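Long-range contacts in AlkZ (Streptomyces sahachiroi, PDB 5UUJ), which belongs to the AlkZ-like family of DNA glycosylases, in the helix-turn-helix clan, and is seen here as a single chain of helices and short strands: residues Arg10-Trp15 / Leu272-Cys278; Val120-Thr124 / Pro168-Val174; Lys213-Gly217 / Phe263-His268; Ile281-Phe287 / Trp316-Val322. The contacts are given in a common frame with arbitrary orientation. Residue numbers count along the deposited sequence, not the author numbering.

Contact 1 of 4, residues Arg10-Trp15 / Leu272-Cys278; sequences RQVFAW and LAATAPC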
loop_
_atom_site.group_PDB
_atom_site.type_symbol
_atom_site.label_atom_id
_atom_site.label_comp_id
_atom_site.label_asym_id
_atom_site.label_seq_id
_atom_site.Cartn_x
_atom_site.Cartn_y
_atom_site.Cartn_z
ATOM N N ARG A 10 -13.098 18.857 1.985
ATOM C CA ARG A 10 -12.060 19.352 2.880
ATOM C C ARG A 10 -12.258 18.829 4.303
ATOM O O ARG A 10 -11.295 18.693 5.050
ATOM C CB ARG A 10 -12.017 20.877 2.858
ATOM C CG ARG A 10 -11.319 21.416 1.618
ATOM C CD ARG A 10 -11.284 22.928 1.571
ATOM N NE ARG A 10 -10.409 23.494 2.593
ATOM C CZ ARG A 10 -10.054 24.772 2.646
ATOM N NH1 ARG A 10 -10.492 25.628 1.731
ATOM N NH2 ARG A 10 -9.253 25.199 3.611
ATOM N N GLN A 11 -13.498 18.524 4.676
ATOM C CA GLN A 11 -13.739 17.773 5.904
ATOM C C GLN A 11 -13.130 16.380 5.788
ATOM O O GLN A 11 -12.396 15.938 6.671
ATOM C CB GLN A 11 -15.230 17.658 6.205
ATOM C CG GLN A 11 -15.841 18.885 6.840
ATOM C CD GLN A 11 -17.242 18.621 7.350
ATOM O OE1 GLN A 11 -18.150 18.316 6.573
ATOM N NE2 GLN A 11 -17.423 18.722 8.663
ATOM N N VAL A 12 -13.441 15.697 4.688
ATOM C CA VAL A 12 -12.949 14.345 4.449
ATOM C C VAL A 12 -11.421 14.312 4.453
ATOM O O VAL A 12 -10.820 13.427 5.059
ATOM C CB VAL A 12 -13.487 13.783 3.111
ATOM C CG1 VAL A 12 -12.768 12.492 2.712
ATOM C CG2 VAL A 12 -14.990 13.537 3.210
ATOM N N PHE A 13 -10.794 15.281 3.793
ATOM C CA PHE A 13 -9.337 15.322 3.711
ATOM C C PHE A 13 -8.712 15.461 5.094
ATOM O O PHE A 13 -7.748 14.766 5.422
ATOM C CB PHE A 13 -8.872 16.477 2.820
ATOM C CG PHE A 13 -9.321 16.368 1.391
ATOM C CD1 PHE A 13 -9.578 15.132 0.815
ATOM C CD2 PHE A 13 -9.491 17.506 0.622
ATOM C CE1 PHE A 13 -9.990 15.036 -0.500
ATOM C CE2 PHE A 13 -9.903 17.415 -0.697
ATOM C CZ PHE A 13 -10.153 16.179 -1.255
ATOM N N ALA A 14 -9.266 16.362 5.900
ATOM C CA ALA A 14 -8.776 16.577 7.255
ATOM C C ALA A 14 -8.942 15.316 8.099
ATOM O O ALA A 14 -8.052 14.953 8.869
ATOM C CB ALA A 14 -9.500 17.743 7.902
ATOM N N TRP A 15 -10.084 14.652 7.952
ATOM C CA TRP A 15 -10.359 13.443 8.713
ATOM C C TRP A 15 -9.402 12.325 8.310
ATOM O O TRP A 15 -8.845 11.635 9.165
ATOM C CB TRP A 15 -11.808 12.996 8.515
ATOM C CG TRP A 15 -12.146 11.774 9.306
ATOM C CD1 TRP A 15 -12.497 11.723 10.624
ATOM C CD2 TRP A 15 -12.153 10.420 8.836
ATOM N NE1 TRP A 15 -12.720 10.423 11.002
ATOM C CE2 TRP A 15 -12.516 9.603 9.924
ATOM C CE3 TRP A 15 -11.887 9.822 7.603
ATOM C CZ2 TRP A 15 -12.621 8.218 9.815
ATOM C CZ3 TRP A 15 -11.993 8.443 7.497
ATOM C CH2 TRP A 15 -12.358 7.659 8.596
ATOM N N LEU A 272 -16.492 12.495 11.681
ATOM C CA LEU A 272 -16.281 13.147 10.393
ATOM C C LEU A 272 -17.057 14.456 10.311
ATOM O O LEU A 272 -16.521 15.477 9.880
ATOM C CB LEU A 272 -16.692 12.217 9.247
ATOM C CG LEU A 272 -16.746 12.826 7.843
ATOM C CD1 LEU A 272 -15.382 13.371 7.432
ATOM C CD2 LEU A 272 -17.251 11.802 6.827
ATOM N N ALA A 273 -18.317 14.420 10.731
ATOM C CA ALA A 273 -19.184 15.593 10.667
ATOM C C ALA A 273 -18.644 16.757 11.502
ATOM O O ALA A 273 -18.893 17.921 11.188
ATOM C CB ALA A 273 -20.592 15.231 11.129
ATOM N N ALA A 274 -17.902 16.436 12.557
ATOM C CA ALA A 274 -17.384 17.447 13.473
ATOM C C ALA A 274 -15.988 17.924 13.080
ATOM O O ALA A 274 -15.461 18.859 13.678
ATOM C CB ALA A 274 -17.366 16.903 14.894
ATOM N N THR A 275 -15.387 17.283 12.081
ATOM C CA THR A 275 -14.032 17.637 11.661
ATOM C C THR A 275 -14.032 18.947 10.878
ATOM O O THR A 275 -14.837 19.134 9.965
ATOM C CB THR A 275 -13.398 16.523 10.801
ATOM O OG1 THR A 275 -13.396 15.293 11.537
ATOM C CG2 THR A 275 -11.963 16.879 10.417
ATOM N N ALA A 276 -13.129 19.850 11.249
ATOM C CA ALA A 276 -13.008 21.133 10.572
ATOM C C ALA A 276 -12.336 20.955 9.210
ATOM O O ALA A 276 -11.456 20.110 9.069
ATOM C CB ALA A 276 -12.223 22.114 11.427
ATOM N N PRO A 277 -12.755 21.749 8.206
ATOM C CA PRO A 277 -12.187 21.659 6.855
ATOM C C PRO A 277 -10.661 21.707 6.835
ATOM O O PRO A 277 -10.050 22.475 7.575
ATOM C CB PRO A 277 -12.775 22.885 6.148
ATOM C CG PRO A 277 -14.046 23.143 6.843
ATOM C CD PRO A 277 -13.830 22.757 8.277
ATOM N N CYS A 278 -10.060 20.888 5.980
ATOM C CA CYS A 278 -8.611 20.765 5.909
ATOM C C CYS A 278 -7.934 22.086 5.537
ATOM O O CYS A 278 -8.358 22.770 4.602
ATOM C CB CYS A 278 -8.228 19.684 4.892
ATOM S SG CYS A 278 -6.471 19.235 4.874
#
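Arg-10, in the first turn of helix 9-19, grips the backbone of Cys-278 at both ends. Its carbonyl O accepts a bond from Cys-278 N (2.7 Å) as well as the helical one from Ala-14 N (3.2 Å), while its guanidinium closes back on Cys-278 O through NE (3.0 Å) and NH2 (2.8 Å); NH2 also makes a long, weak ion pair with Asp-324. Gln-11 comes next, its CA only 4.3 Å from that of Pro-277. Its amide NE2 gathers carbonyls where helix 269-274 gives out, strongly at Thr-275 O (2.9 Å) and weakly at Ala-273 O (3.0 Å). Val-12 points away, yet its CG2 lies 4.2 Å from Leu-272 CD1, and Phe-13 CB meets Cys-278 CB at 3.9 Å. Ala-14 is small enough for the loop to lie close: its CB is 3.3 Å from Ala-276 O and 3.6 Å from Thr-275 CG2. Trp-15 completes the run, with Leu-272 CB over one face of the indole and Thr-275 OG1 at its edge; Trp-15 NE1 bonds to Glu-271 OE1, and Thr-275 OG1 to Glu-271 O. From Thr-275 to Cys-278 the backbone angles are those of a polyproline II conformation, so the arrangement is an extended linker laid along an N-terminal helix, joining chain parts more than 250 residues apart.

Contact 2 of 4, residues Val120-Thr124 / Pro168-Val174; sequences VDELT and PLAWRGV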
loop_
_atom_site.group_PDB
_atom_site.type_symbol
_atom_site.label_atom_id
_atom_site.label_comp_id
_atom_site.label_asym_id
_atom_site.label_seq_id
_atom_site.Cartn_x
_atom_site.Cartn_y
_atom_site.Cartn_z
ATOM N N VAL A 120 0.347 -24.065 -10.925
ATOM C CA VAL A 120 0.397 -23.066 -9.860
ATOM C C VAL A 120 0.086 -23.743 -8.525
ATOM O O VAL A 120 0.743 -23.474 -7.521
ATOM C CB VAL A 120 -0.585 -21.898 -10.117
ATOM C CG1 VAL A 120 -0.729 -21.013 -8.882
ATOM C CG2 VAL A 120 -0.114 -21.061 -11.295
ATOM N N ASP A 121 -0.903 -24.633 -8.524
ATOM C CA ASP A 121 -1.258 -25.373 -7.317
ATOM C C ASP A 121 -0.094 -26.240 -6.852
ATOM O O ASP A 121 0.221 -26.281 -5.662
ATOM C CB ASP A 121 -2.491 -26.252 -7.553
ATOM C CG ASP A 121 -3.766 -25.447 -7.719
ATOM O OD1 ASP A 121 -3.760 -24.229 -7.433
ATOM O OD2 ASP A 121 -4.785 -26.044 -8.129
ATOM N N GLU A 122 0.539 -26.935 -7.793
ATOM C CA GLU A 122 1.678 -27.787 -7.474
ATOM C C GLU A 122 2.808 -26.964 -6.869
ATOM O O GLU A 122 3.425 -27.369 -5.881
ATOM C CB GLU A 122 2.170 -28.520 -8.720
ATOM C CG GLU A 122 1.193 -29.549 -9.260
ATOM C CD GLU A 122 1.613 -30.095 -10.612
ATOM O OE1 GLU A 122 2.685 -29.698 -11.114
ATOM O OE2 GLU A 122 0.871 -30.923 -11.176
ATOM N N LEU A 123 3.069 -25.804 -7.462
ATOM C CA LEU A 123 4.111 -24.910 -6.973
ATOM C C LEU A 123 3.794 -24.392 -5.581
ATOM O O LEU A 123 4.686 -24.264 -4.746
ATOM C CB LEU A 123 4.297 -23.734 -7.926
ATOM C CG LEU A 123 4.975 -24.073 -9.249
ATOM C CD1 LEU A 123 4.746 -22.945 -10.235
ATOM C CD2 LEU A 123 6.464 -24.329 -9.043
ATOM N N THR A 124 2.522 -24.084 -5.343
ATOM C CA THR A 124 2.080 -23.602 -4.041
ATOM C C THR A 124 2.452 -24.615 -2.962
ATOM O O THR A 124 3.049 -24.263 -1.944
ATOM C CB THR A 124 0.557 -23.352 -4.020
ATOM O OG1 THR A 124 0.228 -22.320 -4.958
ATOM C CG2 THR A 124 0.086 -22.933 -2.633
ATOM N N PRO A 168 0.676 -15.416 -7.017
ATOM C CA PRO A 168 -0.343 -16.316 -6.461
ATOM C C PRO A 168 0.122 -17.012 -5.184
ATOM O O PRO A 168 -0.672 -17.227 -4.266
ATOM C CB PRO A 168 -0.564 -17.335 -7.582
ATOM C CG PRO A 168 -0.194 -16.618 -8.823
ATOM C CD PRO A 168 0.885 -15.641 -8.457
ATOM N N LEU A 169 1.405 -17.353 -5.132
ATOM C CA LEU A 169 1.975 -18.009 -3.960
ATOM C C LEU A 169 1.987 -17.055 -2.772
ATOM O O LEU A 169 1.688 -17.453 -1.645
ATOM C CB LEU A 169 3.391 -18.509 -4.255
ATOM C CG LEU A 169 3.532 -19.919 -4.836
ATOM C CD1 LEU A 169 2.624 -20.129 -6.029
ATOM C CD2 LEU A 169 4.979 -20.180 -5.230
ATOM N N ALA A 170 2.332 -15.796 -3.026
ATOM C CA ALA A 170 2.310 -14.783 -1.979
ATOM C C ALA A 170 0.888 -14.628 -1.459
ATOM O O ALA A 170 0.657 -14.622 -0.254
ATOM C CB ALA A 170 2.842 -13.454 -2.499
ATOM N N TRP A 171 -0.064 -14.530 -2.381
ATOM C CA TRP A 171 -1.467 -14.348 -2.029
ATOM C C TRP A 171 -2.024 -15.535 -1.251
ATOM O O TRP A 171 -2.924 -15.370 -0.430
ATOM C CB TRP A 171 -2.303 -14.120 -3.288
ATOM C CG TRP A 171 -2.008 -12.828 -3.985
ATOM C CD1 TRP A 171 -1.315 -11.761 -3.487
ATOM C CD2 TRP A 171 -2.395 -12.469 -5.313
ATOM N NE1 TRP A 171 -1.254 -10.759 -4.421
ATOM C CE2 TRP A 171 -1.909 -11.168 -5.553
ATOM C CE3 TRP A 171 -3.112 -13.117 -6.321
ATOM C CZ2 TRP A 171 -2.115 -10.507 -6.762
ATOM C CZ3 TRP A 171 -3.315 -12.459 -7.520
ATOM C CH2 TRP A 171 -2.818 -11.169 -7.730
ATOM N N ARG A 172 -1.494 -16.726 -1.510
ATOM C CA ARG A 172 -1.936 -17.925 -0.800
ATOM C C ARG A 172 -1.197 -18.086 0.529
ATOM O O ARG A 172 -1.530 -18.956 1.329
ATOM C CB ARG A 172 -1.751 -19.166 -1.672
ATOM C CG ARG A 172 -2.953 -19.440 -2.561
ATOM C CD ARG A 172 -2.609 -20.319 -3.746
ATOM N NE ARG A 172 -3.808 -20.733 -4.465
ATOM C CZ ARG A 172 -3.827 -21.641 -5.435
ATOM N NH1 ARG A 172 -2.708 -22.244 -5.819
ATOM N NH2 ARG A 172 -4.973 -21.951 -6.021
ATOM N N GLY A 173 -0.197 -17.238 0.756
ATOM C CA GLY A 173 0.502 -17.194 2.028
ATOM C C GLY A 173 1.578 -18.245 2.218
ATOM O O GLY A 173 1.892 -18.596 3.354
ATOM N N VAL A 174 2.153 -18.742 1.125
ATOM C CA VAL A 174 3.203 -19.755 1.215
ATOM C C VAL A 174 4.592 -19.165 0.987
ATOM O O VAL A 174 5.586 -19.883 1.055
ATOM C CB VAL A 174 2.977 -20.914 0.211
ATOM C CG1 VAL A 174 1.653 -21.607 0.493
ATOM C CG2 VAL A 174 3.030 -20.425 -1.231
#
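Leu-169 and Val-120 form the apolar centre where helices 117-130 and 162-172 cross at -55°, their local axes 10.1 Å apart. Val-120 CG1 packs on Pro-168 CB (3.9 Å), and Leu-169 CD1 reaches Leu-123 CB (4.4 Å) and the hydroxyl OG1 of Thr-124 (3.4 Å). Thr-124 CG2 touches Val-174 CG1 at 3.7 Å. Val-174 is brought there by a Schellman motif, in which Gly-173, with positive phi, ends the helix and Val-174 N bonds back to Leu-169 O. Outward, Arg-172 spans the gap. Its NH1 and NH2 clasp Asp-121 OD1 (2.8 and 2.9 Å) in a salt bridge, and NH1 also donates to Thr-124 OG1 (3.1 Å), which itself donates to Val-120 O (2.9 Å). Leu-169 and Val-174 continue along helix 117-130 to Val-127 and Ala-128, whereas Ala-170 and Trp-171, out of reach of 120-124, pack on strand 74-77 and helix 91-100 respectively, so helix 162-172 lies between these elements.

Contact 3 of 4, residues Lys213-Gly217 / Phe263-His268; sequences KAYLG and FVLTEH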
loop_
_atom_site.group_PDB
_atom_site.type_symbol
_atom_site.label_atom_id
_atom_site.label_comp_id
_atom_site.label_asym_id
_atom_site.label_seq_id
_atom_site.Cartn_x
_atom_site.Cartn_y
_atom_site.Cartn_z
ATOM N N LYS A 213 -13.361 -2.585 6.429
ATOM C CA LYS A 213 -13.265 -1.783 7.646
ATOM C C LYS A 213 -11.938 -1.041 7.714
ATOM O O LYS A 213 -11.901 0.164 7.967
ATOM C CB LYS A 213 -13.410 -2.657 8.894
ATOM C CG LYS A 213 -14.759 -2.556 9.585
ATOM C CD LYS A 213 -14.709 -3.104 11.012
ATOM C CE LYS A 213 -13.848 -2.230 11.925
ATOM N NZ LYS A 213 -13.956 -2.608 13.361
ATOM N N ALA A 214 -10.850 -1.775 7.500
ATOM C CA ALA A 214 -9.512 -1.201 7.548
ATOM C C ALA A 214 -9.344 -0.120 6.482
ATOM O O ALA A 214 -8.778 0.940 6.749
ATOM C CB ALA A 214 -8.462 -2.286 7.371
ATOM N N TYR A 215 -9.843 -0.391 5.281
ATOM C CA TYR A 215 -9.724 0.558 4.182
ATOM C C TYR A 215 -10.472 1.861 4.472
ATOM O O TYR A 215 -9.905 2.948 4.366
ATOM C CB TYR A 215 -10.243 -0.051 2.877
ATOM C CG TYR A 215 -10.171 0.918 1.723
ATOM C CD1 TYR A 215 -8.980 1.126 1.038
ATOM C CD2 TYR A 215 -11.285 1.644 1.332
ATOM C CE1 TYR A 215 -8.905 2.024 -0.008
ATOM C CE2 TYR A 215 -11.222 2.544 0.284
ATOM C CZ TYR A 215 -10.029 2.731 -0.379
ATOM O OH TYR A 215 -9.966 3.628 -1.418
ATOM N N LEU A 216 -11.744 1.745 4.837
ATOM C CA LEU A 216 -12.572 2.919 5.103
ATOM C C LEU A 216 -12.073 3.699 6.317
ATOM O O LEU A 216 -12.315 4.900 6.433
ATOM C CB LEU A 216 -14.029 2.508 5.320
ATOM C CG LEU A 216 -14.766 1.919 4.116
ATOM C CD1 LEU A 216 -16.185 1.553 4.512
ATOM C CD2 LEU A 216 -14.773 2.880 2.930
ATOM N N GLY A 217 -11.370 3.011 7.211
ATOM C CA GLY A 217 -10.849 3.634 8.412
ATOM C C GLY A 217 -9.696 4.586 8.151
ATOM O O GLY A 217 -9.316 5.356 9.032
ATOM N N PHE A 263 -19.473 5.418 1.097
ATOM C CA PHE A 263 -19.657 4.744 2.379
ATOM C C PHE A 263 -18.574 5.128 3.382
ATOM O O PHE A 263 -17.388 5.133 3.057
ATOM C CB PHE A 263 -19.654 3.222 2.196
ATOM C CG PHE A 263 -20.802 2.700 1.377
ATOM C CD1 PHE A 263 -22.100 2.758 1.860
ATOM C CD2 PHE A 263 -20.578 2.133 0.134
ATOM C CE1 PHE A 263 -23.155 2.271 1.113
ATOM C CE2 PHE A 263 -21.631 1.642 -0.619
ATOM C CZ PHE A 263 -22.920 1.712 -0.130
ATOM N N VAL A 264 -18.994 5.447 4.601
ATOM C CA VAL A 264 -18.073 5.606 5.720
ATOM C C VAL A 264 -18.511 4.647 6.825
ATOM O O VAL A 264 -19.682 4.278 6.893
ATOM C CB VAL A 264 -18.043 7.063 6.247
ATOM C CG1 VAL A 264 -19.327 7.409 7.010
ATOM C CG2 VAL A 264 -16.824 7.286 7.128
ATOM N N LEU A 265 -17.578 4.221 7.671
ATOM C CA LEU A 265 -17.950 3.425 8.838
ATOM C C LEU A 265 -18.835 4.262 9.753
ATOM O O LEU A 265 -18.535 5.424 10.028
ATOM C CB LEU A 265 -16.717 2.933 9.600
ATOM C CG LEU A 265 -15.821 1.927 8.872
ATOM C CD1 LEU A 265 -14.549 1.683 9.666
ATOM C CD2 LEU A 265 -16.556 0.616 8.631
ATOM N N THR A 266 -19.929 3.667 10.214
ATOM C CA THR A 266 -20.875 4.366 11.074
ATOM C C THR A 266 -20.196 4.848 12.355
ATOM O O THR A 266 -20.543 5.901 12.889
ATOM C CB THR A 266 -22.071 3.463 11.426
ATOM O OG1 THR A 266 -22.710 3.033 10.217
ATOM C CG2 THR A 266 -23.087 4.201 12.305
ATOM N N GLU A 267 -19.216 4.089 12.834
ATOM C CA GLU A 267 -18.496 4.457 14.050
ATOM C C GLU A 267 -17.656 5.727 13.866
ATOM O O GLU A 267 -17.167 6.294 14.837
ATOM C CB GLU A 267 -17.599 3.302 14.511
ATOM C CG GLU A 267 -16.532 2.890 13.504
ATOM C CD GLU A 267 -15.562 1.858 14.062
ATOM O OE1 GLU A 267 -15.306 0.846 13.374
ATOM O OE2 GLU A 267 -15.048 2.060 15.184
ATOM N N HIS A 268 -17.499 6.169 12.620
ATOM C CA HIS A 268 -16.713 7.363 12.306
ATOM C C HIS A 268 -17.569 8.510 11.765
ATOM O O HIS A 268 -17.050 9.582 11.455
ATOM C CB HIS A 268 -15.623 7.024 11.285
ATOM C CG HIS A 268 -14.581 6.083 11.801
ATOM N ND1 HIS A 268 -13.923 5.185 10.989
ATOM C CD2 HIS A 268 -14.080 5.905 13.047
ATOM C CE1 HIS A 268 -13.062 4.491 11.713
ATOM N NE2 HIS A 268 -13.137 4.909 12.962
HETATM O O HOH W 1 -14.795 5.011 8.119
#
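Leu-216 and Leu-265 bury the largest areas here, 78 and 72 Å², where helix 204-219 crosses strand 260-265 almost at right angles (99°), with the short axes 8.0 Å apart. Leu-216 CB faces Leu-265 CG at 4.0 Å, and Leu-216 CD2 extends along the strand to Phe-263 O (3.5 Å). Both leucines also rest on Leu-252 of the adjoining strand 252-257. Leu-265 CD1 approaches Lys-213 O at 3.5 Å. The same Leu-265 CD1 lies 4.2 Å from Gly-217 N. Lys-213, third in buried area, lays its aliphatic stem on the same leucine, its CG 3.8 Å from Leu-265 CD2, before its ammonium NZ makes a long salt bridge to Glu-267 OE1 (3.7 Å) at the exposed margin. A water bridges the backbones: it accepts from Leu-265 N (2.9 Å), donates weakly to Leu-216 O (3.0 Å) and sits 3.0 Å from His-268 ND1 in a further hydrogen bond. The imidazole of His-268 also comes within 4.1 Å of Gly-217 CA through its CE1. The helix and strand are therefore joined chiefly by leucine packing, with the water serving polar groups that do not meet directly and the loose charge pair adding only a peripheral, solvent-side link.

Contact 4 of 4, residues Ile281-Phe287 / Trp316-Val322; sequences IRLLGGF and WISPVVV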
loop_
_atom_site.group_PDB
_atom_site.type_symbol
_atom_site.label_atom_id
_atom_site.label_comp_id
_atom_site.label_asym_id
_atom_site.label_seq_id
_atom_site.Cartn_x
_atom_site.Cartn_y
_atom_site.Cartn_z
ATOM N N ILE A 281 -0.172 22.898 4.690
ATOM C CA ILE A 281 0.701 22.256 3.714
ATOM C C ILE A 281 1.276 20.962 4.273
ATOM O O ILE A 281 1.605 20.872 5.456
ATOM C CB ILE A 281 1.865 23.183 3.300
ATOM C CG1 ILE A 281 1.337 24.531 2.805
ATOM C CG2 ILE A 281 2.734 22.524 2.231
ATOM C CD1 ILE A 281 0.432 24.441 1.601
ATOM N N ARG A 282 1.402 19.967 3.405
ATOM C CA ARG A 282 2.036 18.709 3.762
ATOM C C ARG A 282 2.893 18.232 2.588
ATOM O O ARG A 282 2.450 18.256 1.439
ATOM C CB ARG A 282 0.980 17.667 4.139
ATOM C CG ARG A 282 1.519 16.440 4.847
ATOM C CD ARG A 282 1.952 16.727 6.280
ATOM N NE ARG A 282 3.040 15.831 6.670
ATOM C CZ ARG A 282 3.156 15.221 7.847
ATOM N NH1 ARG A 282 2.255 15.392 8.806
ATOM N NH2 ARG A 282 4.194 14.429 8.066
ATOM N N LEU A 283 4.128 17.835 2.880
ATOM C CA LEU A 283 5.023 17.280 1.871
ATOM C C LEU A 283 5.139 15.775 2.061
ATOM O O LEU A 283 5.724 15.307 3.037
ATOM C CB LEU A 283 6.411 17.925 1.941
ATOM C CG LEU A 283 6.522 19.405 1.568
ATOM C CD1 LEU A 283 7.974 19.852 1.621
ATOM C CD2 LEU A 283 5.936 19.678 0.197
ATOM N N LEU A 284 4.576 15.029 1.119
ATOM C CA LEU A 284 4.572 13.576 1.183
ATOM C C LEU A 284 5.583 12.994 0.206
ATOM O O LEU A 284 5.785 13.531 -0.883
ATOM C CB LEU A 284 3.173 13.036 0.878
ATOM C CG LEU A 284 2.033 13.640 1.704
ATOM C CD1 LEU A 284 0.692 13.091 1.243
ATOM C CD2 LEU A 284 2.235 13.382 3.187
ATOM N N GLY A 285 6.219 11.895 0.600
ATOM C CA GLY A 285 7.159 11.208 -0.265
ATOM C C GLY A 285 6.457 10.566 -1.447
ATOM O O GLY A 285 5.237 10.651 -1.575
ATOM N N GLY A 286 7.229 9.925 -2.317
ATOM C CA GLY A 286 6.662 9.253 -3.469
ATOM C C GLY A 286 5.814 8.065 -3.061
ATOM O O GLY A 286 5.954 7.555 -1.953
ATOM N N PHE A 287 4.930 7.634 -3.955
ATOM C CA PHE A 287 4.115 6.441 -3.737
ATOM C C PHE A 287 3.401 6.468 -2.387
ATOM O O PHE A 287 3.275 5.434 -1.733
ATOM C CB PHE A 287 4.982 5.175 -3.818
ATOM C CG PHE A 287 5.630 4.956 -5.154
ATOM C CD1 PHE A 287 4.961 4.275 -6.159
ATOM C CD2 PHE A 287 6.917 5.411 -5.402
ATOM C CE1 PHE A 287 5.557 4.063 -7.389
ATOM C CE2 PHE A 287 7.516 5.201 -6.631
ATOM C CZ PHE A 287 6.835 4.523 -7.625
ATOM N N TRP A 316 5.779 5.365 -12.010
ATOM C CA TRP A 316 6.381 6.320 -11.078
ATOM C C TRP A 316 5.305 7.219 -10.472
ATOM O O TRP A 316 4.546 7.863 -11.194
ATOM C CB TRP A 316 7.449 7.180 -11.768
ATOM C CG TRP A 316 8.074 8.229 -10.854
ATOM C CD1 TRP A 316 7.711 9.543 -10.738
ATOM C CD2 TRP A 316 9.162 8.037 -9.937
ATOM N NE1 TRP A 316 8.506 10.177 -9.814
ATOM C CE2 TRP A 316 9.402 9.275 -9.305
ATOM C CE3 TRP A 316 9.957 6.939 -9.591
ATOM C CZ2 TRP A 316 10.406 9.446 -8.349
ATOM C CZ3 TRP A 316 10.955 7.113 -8.640
ATOM C CH2 TRP A 316 11.168 8.357 -8.031
ATOM N N ILE A 317 5.238 7.242 -9.144
ATOM C CA ILE A 317 4.342 8.143 -8.424
ATOM C C ILE A 317 5.200 9.151 -7.672
ATOM O O ILE A 317 5.898 8.794 -6.725
ATOM C CB ILE A 317 3.424 7.389 -7.432
ATOM C CG1 ILE A 317 2.714 6.221 -8.126
ATOM C CG2 ILE A 317 2.413 8.342 -6.805
ATOM C CD1 ILE A 317 1.745 6.629 -9.213
ATOM N N SER A 318 5.150 10.409 -8.101
ATOM C CA SER A 318 6.045 11.434 -7.575
ATOM C C SER A 318 5.716 11.819 -6.137
ATOM O O SER A 318 4.587 11.635 -5.684
ATOM C CB SER A 318 5.991 12.693 -8.444
ATOM O OG SER A 318 6.268 12.398 -9.801
ATOM N N PRO A 319 6.710 12.360 -5.413
ATOM C CA PRO A 319 6.386 13.041 -4.158
ATOM C C PRO A 319 5.469 14.220 -4.450
ATOM O O PRO A 319 5.615 14.827 -5.511
ATOM C CB PRO A 319 7.752 13.500 -3.630
ATOM C CG PRO A 319 8.754 12.631 -4.331
ATOM C CD PRO A 319 8.161 12.333 -5.673
ATOM N N VAL A 320 4.546 14.535 -3.546
ATOM C CA VAL A 320 3.548 15.560 -3.822
ATOM C C VAL A 320 3.464 16.616 -2.734
ATOM O O VAL A 320 3.742 16.358 -1.558
ATOM C CB VAL A 320 2.143 14.942 -4.012
ATOM C CG1 VAL A 320 2.076 14.171 -5.321
ATOM C CG2 VAL A 320 1.776 14.048 -2.831
ATOM N N VAL A 321 3.093 17.817 -3.161
ATOM C CA VAL A 321 2.749 18.904 -2.264
ATOM C C VAL A 321 1.241 18.892 -2.065
ATOM O O VAL A 321 0.484 19.079 -3.021
ATOM C CB VAL A 321 3.183 20.270 -2.825
ATOM C CG1 VAL A 321 2.939 21.377 -1.802
ATOM C CG2 VAL A 321 4.640 20.232 -3.244
ATOM N N VAL A 322 0.808 18.662 -0.833
ATOM C CA VAL A 322 -0.613 18.672 -0.509
ATOM C C VAL A 322 -0.974 19.964 0.219
ATOM O O VAL A 322 -0.393 20.284 1.256
ATOM C CB VAL A 322 -1.004 17.459 0.353
ATOM C CG1 VAL A 322 -2.505 17.435 0.588
ATOM C CG2 VAL A 322 -0.562 16.167 -0.318
HETATM O O HOH W 2 3.235 10.310 -3.370
#
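Four backbone hydrogen bonds tie strand 281-284 to strand 320-323. Arg-282 and Val-322 form one hydrogen-bonded antiparallel pair, with N to O distances of 2.8 Å in both directions; Leu-284 and Val-320 form the other, both at 3.1 Å. Between them Leu-283 and Val-321 are a non-hydrogen-bonded pair whose side chains meet at CD2 and CG2 (3.7 Å). Their backbones look outward, Leu-283 N to Glu-357 OE1 of helix 351-365 and Val-321 to strand 326-334. On the face of Arg-282 and Leu-284, Leu-284 CD1 packs on Val-322 CG2 (3.7 Å), and the Arg-282 guanidinium leads away to a salt bridge with Glu-23. Beyond Leu-284 the regular pairing stops although the chains stay close (Gly-286 CA to Pro-319 CA 3.9 Å), and a water donates to both Gly-285 O (2.7 Å) and Ser-318 O (3.0 Å). Gly-286 CA lies 3.4 Å from Ile-317 O, where a CB would clash; Gly-286 O is served by Asn-51. Phe-287 then turns into left-handed phi/psi, and its N donates to Ile-317 O (3.2 Å). Its ring has Ile-317 CB over one face and its edge toward the Trp-316 ring, a T-shaped pair. Ser-318 OG is engaged mainly with Val-310 O. The arrangement is the outer strand pair of a five-stranded mixed sheet, joined by a long excursion and not a tight hairpin.

Contact 4 is the buried one, a sheet edge held by regular backbone pairing, whereas contacts 1, 2 and 3 are partly buried and depend more on side chains. Contacts 1 and 3 touch: Trp-15 CZ2 lies 3.5 Å from His-268 ND1, so the Trp-15 ring of the N-terminal helix packs against contact 3, and strand 260-265 runs into helix 269-274. The chain leaving contact 1 then enters strand 281-284 of contact 4, without other touch between them. Contact 2 stands apart, its centre about 42 Å from that of contact 1 across the chain's centre; its strong arginine-aspartate bridge contrasts with the long lysine-glutamate pair of contact 3.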